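Local coordinates for protein autoinducer 2 sensor kinase/phosphatase luxQ (Vibrio cholerae, PDB 3C38) that senses the AI-2 signal through LuxP and switches between histidine kinase and phosphatase activity in quorum sensing, represented here by its periplasmic domain, at residues Pro81-Ile86 and Tyr102-Gln107. Residues are numbered along the deposited sequence; the frame is centred on the assembly and turned at random.
Sequences PDLRFI and YGIAQQ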
# COMPACT_ATOMS: atom_id res chain seq x y z
N PRO A 81 -5.75 -3.16 -5.25
CA PRO A 81 -5.24 -2.94 -3.88
C PRO A 81 -5.11 -4.32 -3.24
O PRO A 81 -5.63 -5.29 -3.78
CB PRO A 81 -6.36 -2.14 -3.21
CG PRO A 81 -7.39 -1.86 -4.32
CD PRO A 81 -7.20 -2.95 -5.31
N ASP A 82 -4.42 -4.43 -2.11
CA ASP A 82 -4.29 -5.74 -1.47
C ASP A 82 -5.54 -6.04 -0.65
O ASP A 82 -5.85 -7.19 -0.38
CB ASP A 82 -3.06 -5.80 -0.57
CG ASP A 82 -1.76 -5.63 -1.35
OD1 ASP A 82 -1.75 -5.97 -2.55
OD2 ASP A 82 -0.76 -5.18 -0.76
N LEU A 83 -6.25 -4.99 -0.27
CA LEU A 83 -7.46 -5.17 0.51
C LEU A 83 -8.43 -4.00 0.35
O LEU A 83 -8.03 -2.83 0.25
CB LEU A 83 -7.12 -5.40 1.99
CG LEU A 83 -6.39 -4.34 2.81
CD1 LEU A 83 -7.41 -3.36 3.37
CD2 LEU A 83 -5.64 -4.99 3.96
N ARG A 84 -9.71 -4.36 0.32
CA ARG A 84 -10.79 -3.40 0.19
C ARG A 84 -11.88 -3.74 1.20
O ARG A 84 -12.12 -4.91 1.49
CB ARG A 84 -11.43 -3.48 -1.19
CG ARG A 84 -10.64 -2.96 -2.37
CD ARG A 84 -11.63 -2.55 -3.45
NE ARG A 84 -11.03 -2.25 -4.75
CZ ARG A 84 -10.62 -3.18 -5.61
NH1 ARG A 84 -10.74 -4.47 -5.32
NH2 ARG A 84 -10.10 -2.80 -6.77
N PHE A 85 -12.54 -2.72 1.72
CA PHE A 85 -13.67 -2.93 2.62
C PHE A 85 -14.46 -1.63 2.68
O PHE A 85 -13.89 -0.54 2.54
CB PHE A 85 -13.20 -3.41 4.01
CG PHE A 85 -12.48 -2.38 4.81
CD1 PHE A 85 -13.19 -1.38 5.47
CD2 PHE A 85 -11.10 -2.40 4.91
CE1 PHE A 85 -12.53 -0.43 6.22
CE2 PHE A 85 -10.42 -1.45 5.67
CZ PHE A 85 -11.14 -0.46 6.32
N ILE A 86 -15.77 -1.75 2.85
CA ILE A 86 -16.64 -0.58 2.91
C ILE A 86 -17.17 -0.33 4.31
O ILE A 86 -17.69 -1.24 4.96
CB ILE A 86 -17.83 -0.74 1.93
CG1 ILE A 86 -17.31 -0.89 0.51
CG2 ILE A 86 -18.75 0.46 2.02
CD1 ILE A 86 -18.39 -1.17 -0.51
N TYR A 102 -3.80 -11.85 5.30
CA TYR A 102 -2.69 -11.13 5.88
C TYR A 102 -2.64 -11.26 7.39
O TYR A 102 -1.81 -10.65 8.05
CB TYR A 102 -2.74 -9.65 5.49
CG TYR A 102 -2.50 -9.41 4.02
CD1 TYR A 102 -3.57 -9.21 3.14
CD2 TYR A 102 -1.21 -9.40 3.50
CE1 TYR A 102 -3.35 -9.00 1.79
CE2 TYR A 102 -0.97 -9.19 2.15
CZ TYR A 102 -2.05 -8.98 1.30
OH TYR A 102 -1.82 -8.75 -0.04
N GLY A 103 -3.53 -12.08 7.94
CA GLY A 103 -3.55 -12.28 9.38
C GLY A 103 -4.10 -11.08 10.12
O GLY A 103 -3.81 -10.89 11.31
N ILE A 104 -4.86 -10.25 9.41
CA ILE A 104 -5.48 -9.07 9.99
C ILE A 104 -6.84 -9.50 10.53
O ILE A 104 -7.65 -10.06 9.80
CB ILE A 104 -5.68 -7.96 8.94
CG1 ILE A 104 -4.34 -7.60 8.31
CG2 ILE A 104 -6.29 -6.75 9.60
CD1 ILE A 104 -4.43 -6.53 7.23
N ALA A 105 -7.08 -9.24 11.81
CA ALA A 105 -8.34 -9.62 12.44
C ALA A 105 -9.43 -8.61 12.14
O ALA A 105 -9.21 -7.40 12.22
CB ALA A 105 -8.16 -9.75 13.94
N GLN A 106 -10.61 -9.11 11.80
CA GLN A 106 -11.75 -8.26 11.48
C GLN A 106 -11.87 -7.06 12.43
O GLN A 106 -12.26 -5.96 12.01
CB GLN A 106 -13.02 -9.10 11.52
CG GLN A 106 -14.18 -8.56 10.69
CD GLN A 106 -13.89 -8.58 9.19
OE1 GLN A 106 -13.28 -9.52 8.67
NE2 GLN A 106 -14.33 -7.54 8.49
N GLN A 107 -11.54 -7.25 13.70
CA GLN A 107 -11.64 -6.18 14.69
C GLN A 107 -10.59 -5.10 14.52
O GLN A 107 -10.83 -3.94 14.83
CB GLN A 107 -11.54 -6.75 16.10
CG GLN A 107 -12.26 -8.08 16.28
CD GLN A 107 -11.48 -9.24 15.67
OE1 GLN A 107 -10.37 -9.56 16.11
NE2 GLN A 107 -12.07 -9.87 14.65
O HOH W 1 0.59 -7.62 -0.77
O HOH W 2 -2.76 -8.77 -3.09
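L83 and I104 meet tip to tip, L83 CD2 lying 3.8 Å from I104 CD1, and this methyl pair is the buried, dry part of the contact. L83 places CG between its backbone N and carbonyl carbon (chi1 62°), which sends the isobutyl group toward the loop ahead of helix 106-115. I104 answers with an extended side chain whose CD1, anti to CA (chi2 179°), reaches the L83 methyl. The core continues beyond the pair: I104 also touches L109 of that helix and I136 of strand 134-143, while F85 packs on L109 and I113.

The strand is 83-88 of the five-stranded antiparallel sheet, the first of the two sheets of this Cache-clan periplasmic sensor domain, and residues 102-107 lead into the helix that covers one face of this sheet. At its start the strand carries a classic beta bulge, D82 and L83 both facing G158 of the neighbouring strand 153-160.

D82 and Y102 make the partly exposed, water-bridged side, which has the larger share of the surface but no direct hydrogen bond. Their side chains cross at about a right angle, while the carboxylate and ring planes are only 31° apart. D82 CB lies beside the Y102 hydroxyl, 3.2 Å from OH. The D82 backbone O sits at the ring edge, near its plane, 3.8 Å from Y102 CE1. Two waters bridge the residues. One lies 3.0 Å from D82 OD1 and 3.2 Å from Y102 OH; the other, 2.8 Å from Y102 OH, donates only a weak bond to D82 OD2. That OD2 has a firmer partner in the backbone N of V160, which ties this oxygen to strand 153-160; the Y102 side chain also touches V160.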